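Local coordinates for protein nucleoside-diphosphate sugar epimerase (SulA family) (Corynebacterium glutamicum, PDB 3OH8) that probably acts as an epimerase of nucleoside-diphosphate sugars through an NAD(P)-binding Rossmann-type domain, at residues Leu36-Gln41 with Thr50-Pro55; Val61-Leu66 with Thr76-Thr81; His92-Val97 with Ile105-Ser110. All coordinates share one frame; numbering follows the deposited sequence.

Contact 1: residues Leu36-Gln41 with Thr50-Pro55; sequences LNPITQ and TIFSLP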
ATOM      1  N   LEU A  36      -1.582   5.836 -13.579  1.00 26.12           N
ATOM      2  CA  LEU A  36      -0.162   5.913 -13.877  1.00 31.76           C
ATOM      3  C   LEU A  36       0.509   4.845 -13.028  1.00 33.33           C
ATOM      4  O   LEU A  36       0.221   4.719 -11.838  1.00 30.99           O
ATOM      5  CB  LEU A  36       0.348   7.294 -13.457  1.00 40.18           C
ATOM      6  CG  LEU A  36       1.672   7.854 -13.961  1.00 48.18           C
ATOM      7  CD1 LEU A  36       1.597   8.098 -15.452  1.00 55.09           C
ATOM      8  CD2 LEU A  36       2.000   9.147 -13.239  1.00 47.23           C
ATOM      9  N   ASN A  37       1.386   4.050 -13.619  1.00 33.18           N
ATOM     10  CA  ASN A  37       2.125   3.087 -12.816  1.00 38.69           C
ATOM     11  C   ASN A  37       3.550   2.896 -13.294  1.00 38.80           C
ATOM     12  O   ASN A  37       3.783   2.549 -14.450  1.00 35.95           O
ATOM     13  CB  ASN A  37       1.386   1.755 -12.732  1.00 44.31           C
ATOM     14  CG  ASN A  37       0.097   1.864 -11.943  1.00 48.98           C
ATOM     15  OD1 ASN A  37      -0.996   1.801 -12.508  1.00 52.16           O
ATOM     16  ND2 ASN A  37       0.218   2.058 -10.628  1.00 44.73           N
ATOM     17  N   PRO A  38       4.509   3.136 -12.393  1.00 34.69           N
ATOM     18  CA  PRO A  38       5.930   3.006 -12.714  1.00 31.58           C
ATOM     19  C   PRO A  38       6.225   1.555 -13.058  1.00 33.80           C
ATOM     20  O   PRO A  38       5.906   0.653 -12.275  1.00 34.57           O
ATOM     21  CB  PRO A  38       6.621   3.403 -11.408  1.00 34.42           C
ATOM     22  CG  PRO A  38       5.605   3.075 -10.334  1.00 36.66           C
ATOM     23  CD  PRO A  38       4.277   3.387 -10.958  1.00 35.54           C
ATOM     24  N   ILE A  39       6.786   1.321 -14.239  1.00 28.44           N
ATOM     25  CA  ILE A  39       7.121  -0.041 -14.618  1.00 31.86           C
ATOM     26  C   ILE A  39       8.623  -0.303 -14.551  1.00 31.59           C
ATOM     27  O   ILE A  39       9.057  -1.451 -14.570  1.00 33.25           O
ATOM     28  CB  ILE A  39       6.510  -0.432 -15.986  1.00 39.06           C
ATOM     29  CG1 ILE A  39       6.848   0.601 -17.061  1.00 40.52           C
ATOM     30  CG2 ILE A  39       4.997  -0.558 -15.867  1.00 39.24           C
ATOM     31  CD1 ILE A  39       6.177   0.309 -18.399  1.00 45.09           C
ATOM     32  N   THR A  40       9.416   0.758 -14.442  1.00 28.88           N
ATOM     33  CA  THR A  40      10.846   0.595 -14.220  1.00 28.76           C
ATOM     34  C   THR A  40      11.333   1.381 -12.998  1.00 33.30           C
ATOM     35  O   THR A  40      10.630   2.242 -12.475  1.00 29.18           O
ATOM     36  CB  THR A  40      11.675   1.012 -15.456  1.00 28.73           C
ATOM     37  OG1 THR A  40      11.744   2.438 -15.535  1.00 31.30           O
ATOM     38  CG2 THR A  40      11.062   0.472 -16.720  1.00 28.48           C
ATOM     39  N   GLN A  41      12.551   1.079 -12.564  1.00 40.86           N
ATOM     40  CA  GLN A  41      13.177   1.755 -11.432  1.00 43.09           C
ATOM     41  C   GLN A  41      14.431   2.535 -11.837  1.00 37.70           C
ATOM     42  O   GLN A  41      15.464   1.942 -12.161  1.00 34.74           O
ATOM     43  CB  GLN A  41      13.546   0.723 -10.359  1.00 46.86           C
ATOM     44  CG  GLN A  41      14.209   1.314  -9.121  1.00 47.45           C
ATOM     45  CD  GLN A  41      13.238   2.097  -8.260  1.00 44.50           C
ATOM     46  OE1 GLN A  41      13.406   3.298  -8.064  1.00 48.23           O
ATOM     47  NE2 GLN A  41      12.212   1.417  -7.742  1.00 34.91           N
ATOM     48  N   THR A  50      12.670   6.919 -15.661  1.00 24.26           N
ATOM     49  CA  THR A  50      11.648   6.046 -15.112  1.00 26.45           C
ATOM     50  C   THR A  50      10.531   5.950 -16.138  1.00 26.60           C
ATOM     51  O   THR A  50      10.097   6.975 -16.658  1.00 21.97           O
ATOM     52  CB  THR A  50      11.064   6.643 -13.829  1.00 29.64           C
ATOM     53  OG1 THR A  50      12.105   6.786 -12.859  1.00 30.18           O
ATOM     54  CG2 THR A  50       9.951   5.740 -13.277  1.00 32.69           C
ATOM     55  N   ILE A  51      10.082   4.734 -16.445  1.00 25.92           N
ATOM     56  CA  ILE A  51       8.980   4.552 -17.385  1.00 24.85           C
ATOM     57  C   ILE A  51       7.688   4.290 -16.622  1.00 23.77           C
ATOM     58  O   ILE A  51       7.647   3.420 -15.745  1.00 26.23           O
ATOM     59  CB  ILE A  51       9.217   3.343 -18.344  1.00 30.02           C
ATOM     60  CG1 ILE A  51      10.629   3.353 -18.958  1.00 29.49           C
ATOM     61  CG2 ILE A  51       8.139   3.296 -19.435  1.00 24.51           C
ATOM     62  CD1 ILE A  51      10.857   4.407 -20.011  1.00 30.93           C
ATOM     63  N   PHE A  52       6.641   5.044 -16.942  1.00 23.38           N
ATOM     64  CA  PHE A  52       5.322   4.811 -16.364  1.00 24.46           C
ATOM     65  C   PHE A  52       4.367   4.259 -17.422  1.00 28.43           C
ATOM     66  O   PHE A  52       4.356   4.731 -18.555  1.00 29.24           O
ATOM     67  CB  PHE A  52       4.711   6.117 -15.848  1.00 30.60           C
ATOM     68  CG  PHE A  52       5.408   6.702 -14.654  1.00 27.54           C
ATOM     69  CD1 PHE A  52       6.575   7.436 -14.805  1.00 26.44           C
ATOM     70  CD2 PHE A  52       4.883   6.537 -13.384  1.00 25.24           C
ATOM     71  CE1 PHE A  52       7.210   8.001 -13.704  1.00 27.84           C
ATOM     72  CE2 PHE A  52       5.515   7.096 -12.269  1.00 26.50           C
ATOM     73  CZ  PHE A  52       6.676   7.827 -12.433  1.00 28.57           C
ATOM     74  N   SER A  53       3.548   3.284 -17.043  1.00 25.75           N
ATOM     75  CA  SER A  53       2.458   2.835 -17.898  1.00 32.21           C
ATOM     76  C   SER A  53       1.263   3.763 -17.716  1.00 31.83           C
ATOM     77  O   SER A  53       0.996   4.229 -16.607  1.00 32.90           O
ATOM     78  CB  SER A  53       2.053   1.408 -17.541  1.00 36.06           C
ATOM     79  OG  SER A  53       1.573   1.354 -16.208  1.00 35.67           O
ATOM     80  N   LEU A  54       0.559   4.029 -18.814  1.00 30.23           N
ATOM     81  CA  LEU A  54      -0.641   4.859 -18.825  1.00 32.18           C
ATOM     82  C   LEU A  54      -1.751   4.038 -19.473  1.00 36.28           C
ATOM     83  O   LEU A  54      -1.497   2.941 -19.960  1.00 38.98           O
ATOM     84  CB  LEU A  54      -0.392   6.131 -19.634  1.00 33.46           C
ATOM     85  CG  LEU A  54       0.249   7.334 -18.933  1.00 42.00           C
ATOM     86  CD1 LEU A  54       0.787   8.331 -19.952  1.00 42.25           C
ATOM     87  CD2 LEU A  54      -0.756   7.997 -18.016  1.00 42.65           C
ATOM     88  N   PRO A  55      -2.987   4.556 -19.498  1.00 42.73           N
ATOM     89  CA  PRO A  55      -4.014   3.698 -20.102  1.00 47.31           C
ATOM     90  C   PRO A  55      -3.873   3.629 -21.625  1.00 49.49           C
ATOM     91  O   PRO A  55      -3.306   4.541 -22.234  1.00 48.10           O
ATOM     92  CB  PRO A  55      -5.333   4.394 -19.724  1.00 46.47           C
ATOM     93  CG  PRO A  55      -4.965   5.442 -18.693  1.00 46.26           C
ATOM     94  CD  PRO A  55      -3.547   5.822 -19.001  1.00 45.14           C
TER

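Contact 2: residues Val61-Leu66 with Thr76-Thr81; sequences VARHDL and TDVCLT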
ATOM      1  N   VAL A  61       7.592   8.658 -20.178  1.00 27.61           N
ATOM      2  CA  VAL A  61       9.018   8.519 -19.926  1.00 20.82           C
ATOM      3  C   VAL A  61       9.470   9.716 -19.103  1.00 26.54           C
ATOM      4  O   VAL A  61       9.587  10.820 -19.619  1.00 28.11           O
ATOM      5  CB  VAL A  61       9.824   8.472 -21.236  1.00 24.13           C
ATOM      6  CG1 VAL A  61      11.319   8.358 -20.946  1.00 23.71           C
ATOM      7  CG2 VAL A  61       9.350   7.308 -22.104  1.00 26.31           C
ATOM      8  N   ALA A  62       9.690   9.495 -17.813  1.00 26.41           N
ATOM      9  CA  ALA A  62      10.154  10.559 -16.939  1.00 23.52           C
ATOM     10  C   ALA A  62      11.661  10.466 -16.794  1.00 28.10           C
ATOM     11  O   ALA A  62      12.227   9.378 -16.860  1.00 31.23           O
ATOM     12  CB  ALA A  62       9.480  10.464 -15.580  1.00 21.78           C
ATOM     13  N   ARG A  63      12.306  11.608 -16.588  1.00 22.62           N
ATOM     14  CA  ARG A  63      13.758  11.666 -16.541  1.00 27.16           C
ATOM     15  C   ARG A  63      14.184  12.554 -15.373  1.00 26.87           C
ATOM     16  O   ARG A  63      13.605  13.610 -15.164  1.00 26.87           O
ATOM     17  CB  ARG A  63      14.252  12.267 -17.861  1.00 36.37           C
ATOM     18  CG  ARG A  63      15.633  11.826 -18.323  1.00 51.93           C
ATOM     19  CD  ARG A  63      15.922  12.395 -19.714  1.00 58.02           C
ATOM     20  NE  ARG A  63      17.332  12.729 -19.899  1.00 64.11           N
ATOM     21  CZ  ARG A  63      17.871  13.905 -19.592  1.00 69.77           C
ATOM     22  NH1 ARG A  63      17.122  14.875 -19.077  1.00 70.74           N
ATOM     23  NH2 ARG A  63      19.166  14.111 -19.800  1.00 72.00           N
ATOM     24  N   HIS A  64      15.187  12.132 -14.609  1.00 21.64           N
ATOM     25  CA  HIS A  64      15.725  12.997 -13.565  1.00 23.56           C
ATOM     26  C   HIS A  64      16.713  13.977 -14.196  1.00 28.06           C
ATOM     27  O   HIS A  64      17.505  13.601 -15.058  1.00 29.92           O
ATOM     28  CB  HIS A  64      16.417  12.194 -12.468  1.00 24.38           C
ATOM     29  CG  HIS A  64      15.476  11.451 -11.565  1.00 24.43           C
ATOM     30  ND1 HIS A  64      15.732  10.178 -11.105  1.00 30.36           N
ATOM     31  CD2 HIS A  64      14.279  11.807 -11.032  1.00 26.35           C
ATOM     32  CE1 HIS A  64      14.737   9.782 -10.331  1.00 31.96           C
ATOM     33  NE2 HIS A  64      13.845  10.748 -10.270  1.00 29.09           N
ATOM     34  N   ASP A  65      16.658  15.228 -13.760  1.00 27.65           N
ATOM     35  CA  ASP A  65      17.445  16.298 -14.368  1.00 26.18           C
ATOM     36  C   ASP A  65      18.681  16.600 -13.531  1.00 23.86           C
ATOM     37  O   ASP A  65      18.579  17.048 -12.383  1.00 24.82           O
ATOM     38  CB  ASP A  65      16.579  17.545 -14.518  1.00 31.21           C
ATOM     39  CG  ASP A  65      17.306  18.685 -15.211  1.00 34.05           C
ATOM     40  OD1 ASP A  65      18.501  18.520 -15.535  1.00 36.85           O
ATOM     41  OD2 ASP A  65      16.678  19.738 -15.418  1.00 33.77           O
ATOM     42  N   LEU A  66      19.855  16.353 -14.105  1.00 29.46           N
ATOM     43  CA  LEU A  66      21.109  16.548 -13.380  1.00 33.72           C
ATOM     44  C   LEU A  66      21.223  17.985 -12.896  1.00 30.96           C
ATOM     45  O   LEU A  66      21.705  18.239 -11.801  1.00 29.40           O
ATOM     46  CB  LEU A  66      22.306  16.210 -14.272  1.00 42.46           C
ATOM     47  CG  LEU A  66      23.583  15.700 -13.592  1.00 47.15           C
ATOM     48  CD1 LEU A  66      24.803  16.169 -14.365  1.00 43.04           C
ATOM     49  CD2 LEU A  66      23.670  16.153 -12.146  1.00 51.36           C
ATOM     50  N   THR A  76      14.967  16.489  -9.378  1.00 15.86           N
ATOM     51  CA  THR A  76      13.965  17.082 -10.267  1.00 17.57           C
ATOM     52  C   THR A  76      13.500  16.068 -11.314  1.00 20.06           C
ATOM     53  O   THR A  76      14.331  15.390 -11.926  1.00 22.33           O
ATOM     54  CB  THR A  76      14.541  18.341 -10.985  1.00 21.11           C
ATOM     55  OG1 THR A  76      14.890  19.343 -10.016  1.00 19.88           O
ATOM     56  CG2 THR A  76      13.520  18.929 -11.945  1.00 23.32           C
ATOM     57  N   ASP A  77      12.186  15.950 -11.507  1.00 24.04           N
ATOM     58  CA  ASP A  77      11.637  15.062 -12.546  1.00 27.10           C
ATOM     59  C   ASP A  77      11.243  15.900 -13.752  1.00 28.53           C
ATOM     60  O   ASP A  77      10.620  16.942 -13.592  1.00 26.65           O
ATOM     61  CB  ASP A  77      10.370  14.322 -12.073  1.00 24.96           C
ATOM     62  CG  ASP A  77      10.567  13.561 -10.788  1.00 24.86           C
ATOM     63  OD1 ASP A  77      11.603  12.889 -10.626  1.00 26.25           O
ATOM     64  OD2 ASP A  77       9.659  13.621  -9.933  1.00 28.53           O
ATOM     65  N   VAL A  78      11.562  15.439 -14.959  1.00 28.91           N
ATOM     66  CA  VAL A  78      11.167  16.183 -16.152  1.00 32.41           C
ATOM     67  C   VAL A  78      10.628  15.274 -17.251  1.00 29.91           C
ATOM     68  O   VAL A  78      11.068  14.137 -17.391  1.00 24.65           O
ATOM     69  CB  VAL A  78      12.336  17.045 -16.716  1.00 37.81           C
ATOM     70  CG1 VAL A  78      12.860  17.995 -15.650  1.00 35.95           C
ATOM     71  CG2 VAL A  78      13.454  16.168 -17.251  1.00 37.38           C
ATOM     72  N   CYS A  79       9.661  15.775 -18.014  1.00 32.26           N
ATOM     73  CA  CYS A  79       9.205  15.077 -19.214  1.00 42.20           C
ATOM     74  C   CYS A  79       9.347  15.931 -20.471  1.00 52.03           C
ATOM     75  O   CYS A  79       8.895  17.076 -20.501  1.00 54.83           O
ATOM     76  CB  CYS A  79       7.756  14.636 -19.085  1.00 39.37           C
ATOM     77  SG  CYS A  79       7.211  13.757 -20.568  1.00 68.71           S
ATOM     78  N   LEU A  80       9.957  15.362 -21.509  1.00 58.86           N
ATOM     79  CA  LEU A  80      10.188  16.089 -22.759  1.00 69.59           C
ATOM     80  C   LEU A  80       9.188  15.740 -23.870  1.00 73.41           C
ATOM     81  O   LEU A  80       8.962  16.536 -24.779  1.00 76.91           O
ATOM     82  CB  LEU A  80      11.635  15.894 -23.247  1.00 73.79           C
ATOM     83  CG  LEU A  80      12.109  14.521 -23.745  1.00 73.89           C
ATOM     84  CD1 LEU A  80      11.725  14.314 -25.201  1.00 75.26           C
ATOM     85  CD2 LEU A  80      13.620  14.372 -23.579  1.00 71.60           C
ATOM     86  N   THR A  81       8.597  14.551 -23.797  1.00 72.87           N
ATOM     87  CA  THR A  81       7.617  14.131 -24.795  1.00 71.79           C
ATOM     88  C   THR A  81       6.213  14.092 -24.216  1.00 68.09           C
ATOM     89  O   THR A  81       6.030  13.918 -23.020  1.00 67.12           O
ATOM     90  CB  THR A  81       7.953  12.756 -25.394  1.00 73.39           C
ATOM     91  OG1 THR A  81       8.388  11.869 -24.356  1.00 74.99           O
ATOM     92  CG2 THR A  81       9.050  12.894 -26.431  1.00 73.39           C
TER
HETATM   93  O   HOH W   1       6.843  10.555 -22.303  1.00 34.11           O
HETATM   94  O   HOH W   2      17.482  15.437 -10.131  1.00 19.05           O

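Contact 3: residues His92-Val97 with Ile105-Ser110; sequences HVHNFV and ITDSVS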
ATOM      1  N   HIS A  92       9.077  18.752 -12.168  1.00 21.11           N
ATOM      2  CA  HIS A  92       8.742  18.591 -10.758  1.00 16.30           C
ATOM      3  C   HIS A  92      10.010  18.686  -9.917  1.00 17.63           C
ATOM      4  O   HIS A  92      10.852  17.790  -9.944  1.00 21.58           O
ATOM      5  CB  HIS A  92       8.048  17.228 -10.560  1.00 17.61           C
ATOM      6  CG  HIS A  92       7.559  16.984  -9.159  1.00 22.07           C
ATOM      7  ND1 HIS A  92       7.887  17.791  -8.100  1.00 22.90           N
ATOM      8  CD2 HIS A  92       6.759  16.003  -8.669  1.00 18.12           C
ATOM      9  CE1 HIS A  92       7.316  17.318  -6.996  1.00 22.39           C
ATOM     10  NE2 HIS A  92       6.627  16.244  -7.316  1.00 26.10           N
ATOM     11  N   VAL A  93      10.157  19.787  -9.185  1.00 18.30           N
ATOM     12  CA  VAL A  93      11.294  19.950  -8.292  1.00 19.23           C
ATOM     13  C   VAL A  93      10.919  19.498  -6.870  1.00 17.23           C
ATOM     14  O   VAL A  93       9.896  19.922  -6.325  1.00 19.01           O
ATOM     15  CB  VAL A  93      11.779  21.420  -8.241  1.00 19.41           C
ATOM     16  CG1 VAL A  93      12.941  21.559  -7.261  1.00 16.26           C
ATOM     17  CG2 VAL A  93      12.186  21.904  -9.635  1.00 19.44           C
ATOM     18  N   HIS A  94      11.751  18.636  -6.288  1.00 15.55           N
ATOM     19  CA  HIS A  94      11.552  18.131  -4.927  1.00 15.68           C
ATOM     20  C   HIS A  94      12.667  18.707  -4.067  1.00 14.98           C
ATOM     21  O   HIS A  94      13.826  18.331  -4.231  1.00 17.18           O
ATOM     22  CB  HIS A  94      11.672  16.598  -4.864  1.00 13.01           C
ATOM     23  CG  HIS A  94      10.848  15.863  -5.871  1.00 16.12           C
ATOM     24  ND1 HIS A  94       9.766  15.075  -5.529  1.00 19.40           N
ATOM     25  CD2 HIS A  94      10.977  15.747  -7.222  1.00 20.04           C
ATOM     26  CE1 HIS A  94       9.256  14.524  -6.618  1.00 20.14           C
ATOM     27  NE2 HIS A  94       9.971  14.918  -7.654  1.00 21.44           N
ATOM     28  N   ASN A  95      12.315  19.600  -3.151  1.00 16.01           N
ATOM     29  CA  ASN A  95      13.303  20.287  -2.313  1.00 17.49           C
ATOM     30  C   ASN A  95      13.176  19.876  -0.847  1.00 19.68           C
ATOM     31  O   ASN A  95      12.069  19.810  -0.308  1.00 18.89           O
ATOM     32  CB  ASN A  95      13.124  21.796  -2.438  1.00 15.01           C
ATOM     33  CG  ASN A  95      14.333  22.575  -1.951  1.00 22.46           C
ATOM     34  OD1 ASN A  95      14.332  23.137  -0.850  1.00 24.86           O
ATOM     35  ND2 ASN A  95      15.368  22.619  -2.773  1.00 15.32           N
ATOM     36  N   PHE A  96      14.311  19.615  -0.203  1.00 18.67           N
ATOM     37  CA  PHE A  96      14.335  19.142   1.179  1.00 15.70           C
ATOM     38  C   PHE A  96      15.199  20.063   2.039  1.00 18.25           C
ATOM     39  O   PHE A  96      16.400  20.170   1.800  1.00 16.81           O
ATOM     40  CB  PHE A  96      14.963  17.751   1.237  1.00 17.46           C
ATOM     41  CG  PHE A  96      14.246  16.707   0.415  1.00 19.90           C
ATOM     42  CD1 PHE A  96      14.407  16.656  -0.963  1.00 14.62           C
ATOM     43  CD2 PHE A  96      13.443  15.759   1.031  1.00 20.99           C
ATOM     44  CE1 PHE A  96      13.770  15.675  -1.720  1.00 14.78           C
ATOM     45  CE2 PHE A  96      12.798  14.785   0.288  1.00 19.76           C
ATOM     46  CZ  PHE A  96      12.957  14.744  -1.092  1.00 19.34           C
ATOM     47  N   VAL A  97      14.621  20.714   3.041  1.00 18.38           N
ATOM     48  CA  VAL A  97      15.457  21.464   3.985  1.00 23.83           C
ATOM     49  C   VAL A  97      15.289  20.989   5.419  1.00 21.96           C
ATOM     50  O   VAL A  97      14.300  20.344   5.750  1.00 17.75           O
ATOM     51  CB  VAL A  97      15.233  22.993   3.917  1.00 21.55           C
ATOM     52  CG1 VAL A  97      15.696  23.534   2.564  1.00 20.68           C
ATOM     53  CG2 VAL A  97      13.786  23.348   4.189  1.00 23.71           C
ATOM     54  N   ILE A 105       9.636  19.664   3.153  1.00 17.67           N
ATOM     55  CA  ILE A 105       9.700  19.357   1.733  1.00 12.90           C
ATOM     56  C   ILE A 105       8.913  20.394   0.962  1.00 14.47           C
ATOM     57  O   ILE A 105       7.760  20.693   1.289  1.00 15.29           O
ATOM     58  CB  ILE A 105       9.126  17.941   1.431  1.00 17.49           C
ATOM     59  CG1 ILE A 105       9.992  16.879   2.112  1.00 21.81           C
ATOM     60  CG2 ILE A 105       9.097  17.691  -0.065  1.00 14.60           C
ATOM     61  CD1 ILE A 105       9.443  15.451   2.026  1.00 22.14           C
ATOM     62  N   THR A 106       9.541  20.959  -0.062  1.00 11.44           N
ATOM     63  CA  THR A 106       8.799  21.813  -0.969  1.00 15.31           C
ATOM     64  C   THR A 106       8.748  21.162  -2.337  1.00 18.90           C
ATOM     65  O   THR A 106       9.782  20.808  -2.909  1.00 23.89           O
ATOM     66  CB  THR A 106       9.423  23.216  -1.093  1.00 16.25           C
ATOM     67  OG1 THR A 106       9.523  23.808   0.208  1.00 17.17           O
ATOM     68  CG2 THR A 106       8.548  24.103  -2.004  1.00 13.34           C
ATOM     69  N   ASP A 107       7.536  20.984  -2.847  1.00 18.62           N
ATOM     70  CA  ASP A 107       7.356  20.509  -4.211  1.00 18.05           C
ATOM     71  C   ASP A 107       6.987  21.693  -5.077  1.00 15.23           C
ATOM     72  O   ASP A 107       6.081  22.459  -4.745  1.00 20.94           O
ATOM     73  CB  ASP A 107       6.229  19.485  -4.291  1.00 15.62           C
ATOM     74  CG  ASP A 107       6.568  18.203  -3.578  1.00 21.21           C
ATOM     75  OD1 ASP A 107       7.396  17.430  -4.106  1.00 22.22           O
ATOM     76  OD2 ASP A 107       6.013  17.985  -2.486  1.00 22.16           O
ATOM     77  N   SER A 108       7.686  21.833  -6.193  1.00 16.71           N
ATOM     78  CA  SER A 108       7.352  22.863  -7.159  1.00 18.36           C
ATOM     79  C   SER A 108       7.222  22.204  -8.526  1.00 21.47           C
ATOM     80  O   SER A 108       8.199  21.702  -9.078  1.00 25.46           O
ATOM     81  CB  SER A 108       8.433  23.950  -7.183  1.00 25.64           C
ATOM     82  OG  SER A 108       8.126  24.942  -8.146  1.00 33.29           O
ATOM     83  N   VAL A 109       6.009  22.181  -9.061  1.00 18.00           N
ATOM     84  CA  VAL A 109       5.805  21.610 -10.384  1.00 20.39           C
ATOM     85  C   VAL A 109       5.428  22.696 -11.395  1.00 26.21           C
ATOM     86  O   VAL A 109       4.507  23.482 -11.176  1.00 26.29           O
ATOM     87  CB  VAL A 109       4.763  20.470 -10.381  1.00 27.42           C
ATOM     88  CG1 VAL A 109       3.471  20.921  -9.746  1.00 37.91           C
ATOM     89  CG2 VAL A 109       4.514  19.978 -11.803  1.00 27.62           C
ATOM     90  N   SER A 110       6.184  22.758 -12.480  1.00 28.82           N
ATOM     91  CA  SER A 110       5.878  23.675 -13.569  1.00 30.52           C
ATOM     92  C   SER A 110       5.052  22.897 -14.594  1.00 29.74           C
ATOM     93  O   SER A 110       5.480  21.847 -15.071  1.00 26.22           O
ATOM     94  CB  SER A 110       7.170  24.203 -14.192  1.00 35.30           C
ATOM     95  OG  SER A 110       6.912  25.303 -15.042  1.00 44.57           O
TER
HETATM   96  O   HOH W   3       9.029  15.522  -2.895  1.00 19.95           O

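Contact 1: residues Leu36-Gln41 with Thr50-Pro55
Leu36 lays the branch point of its side chain against the ring of Phe52. With CG anti to the backbone N (chi1 -163°), that atom comes obliquely to 3.5 Å from Phe52 CD2. The CD1 methyl runs on past Phe52 CB to Leu54, whose side chain lies alongside and points the same way; Leu36 CD1 and Leu54 CD2, at 3.5 Å, are closer than ordinary van der Waals contact. Pro38 shares the Phe52 face of the sheet and brings CB to 4.0 Å from Phe52 CE2, so the CD2-CE2 side of the ring is bordered by both Leu36 and Pro38.

The backbones pair antiparallel. Asn37 and Ser53 exchange two bonds, with Ser53 N 2.7 Å from Asn37 O, and Ile39 N then binds Ile51 O. Beyond this the side chain of Thr40 takes over from the main chain: OG1 sits between backbone N and carbonyl carbon (chi1 77°) and accepts Ile51 N at 3.0 Å, with a nearly straight N-H...O angle of 165°. Ile51 is flanked by two methyls, Thr40 CG2 at 3.7 Å from its CG1 and Ile39 CD1 at 3.7 Å from its CG2.

This short hairpin forms one margin of the antiparallel sheet, strand 37-38 being outermost. Strand 59-64 runs along the other side of strand 49-53, where Trp60 meets the Phe52 ring, and Val26 of helix 25-29 covers Pro38 and Phe52.

Contact 2: residues Val61-Leu66 with Thr76-Thr81
Val78 spreads its two methyls along one face of the neighbouring strand, CG2 over Arg63 and CG1 beside Asp65. Its CG2 lies between backbone N and carbonyl carbon, 3.3 Å from Arg63 O, while CG1, anti to the carbonyl carbon (chi1 -57°), reaches 3.9 Å from Asp65 CB. The backbones of Val78 and Arg63 form an antiparallel hydrogen-bonded pair: Val78 N meets Arg63 O at 2.7 Å and Arg63 N meets Val78 O at 2.9 Å.

Arg63 covers Val78 from the same face of the sheet. Its CB stands 4.0 Å from Val78 CG2, the chain bends at chi3, and an edge of the guanidinium faces the same methyl.

Thr76 works mainly through its carbonyl. Thr76 O accepts Asp65 N at 3.0 Å and also receives the CA-H of His64, with His64 CA 3.2 Å away. The return link between Thr76 and Asp65 runs through a water, which accepts from Thr76 N and probably donates to Asp65 O. The side-chain oxygens are held nearby, Thr76 OG1 by Gly68 and Asp65 OD1 by Ser67 N.

On the other face His64 and Asp77 lie side by side, ring and carboxylate planes 33° apart. Asp77 OD1 approaches the ring edge in plane, but its angle to NE2 is poor; the firm partners are Arg44 O for His64 ND1 and His94 for Asp77 OD2.

The hairpin occupies the middle of the antiparallel sheet. Strand 49-53 flanks strand 59-64, with Phe52 against Ala62, and strand 91-99 flanks strand 74-78, with Arg91 and Val93 against Thr76.

Contact 3: residues His92-Val97 with Ile105-Ser110
Phe96 sets the CD2-CE2 side of its ring alongside Ile105, the two side chains pointing the same way from one face of the sheet. Phe96 CD2 is 3.8 Å from Ile105 CG1, and Phe96 CE2 is equally far from Ile105 CD1. Further along that face, His94 and Asp107 are joined through a water, 2.8 Å from His94 ND1 in the plane of the ring, which donates to Asp107 OD1 at 2.8 Å. The ring and the carboxylate are turned 82° apart. Asp77 of the next strand holds His94 NE2, so that both imidazole nitrogens have polar partners in a buried setting.

The two strands form a regular antiparallel hairpin within a seven-stranded sheet whose order, together with the long helix 119-139 against it, is consistent with a helix-grip (START-like) fold. Val93 N binds Ser108 O at 2.7 Å with an angle of 170° at the hydrogen, and Asn95 and Thr106 exchange two bonds of 2.8 Å, Asn95 N to Thr106 O and Thr106 N to Asn95 O.

His92 has CG anti to its backbone N (chi1 -176°), and its ring is overlaid by that of His94, with His94 NE2 3.4 Å above its centre. Phe122 and Arg125 of helix 119-139 lie against His92, while on the reverse face Ile495 and Ile499 of helix 488-511 touch Ser108 and Thr106.

Overall arrangement
The three contacts are successive hairpins of one antiparallel sheet, each closing before the next opens along the chain. Contact 1 is a surface contact at the sheet margin, contact 2 is partly buried and contact 3 is wholly buried. Neighbouring hairpins are stitched together: Thr50 N meets Ala62 O at 2.8 Å between contacts 1 and 2, and Asp77 N lies 2.8 Å from His92 O between contacts 2 and 3. Contacts 1 and 3 do not touch, their nearest atoms being about 9 Å apart. Each contact has some apolar packing, but contact 1 offers leucine, proline and phenylalanine, whereas contacts 2 and 3 add histidines and aspartates.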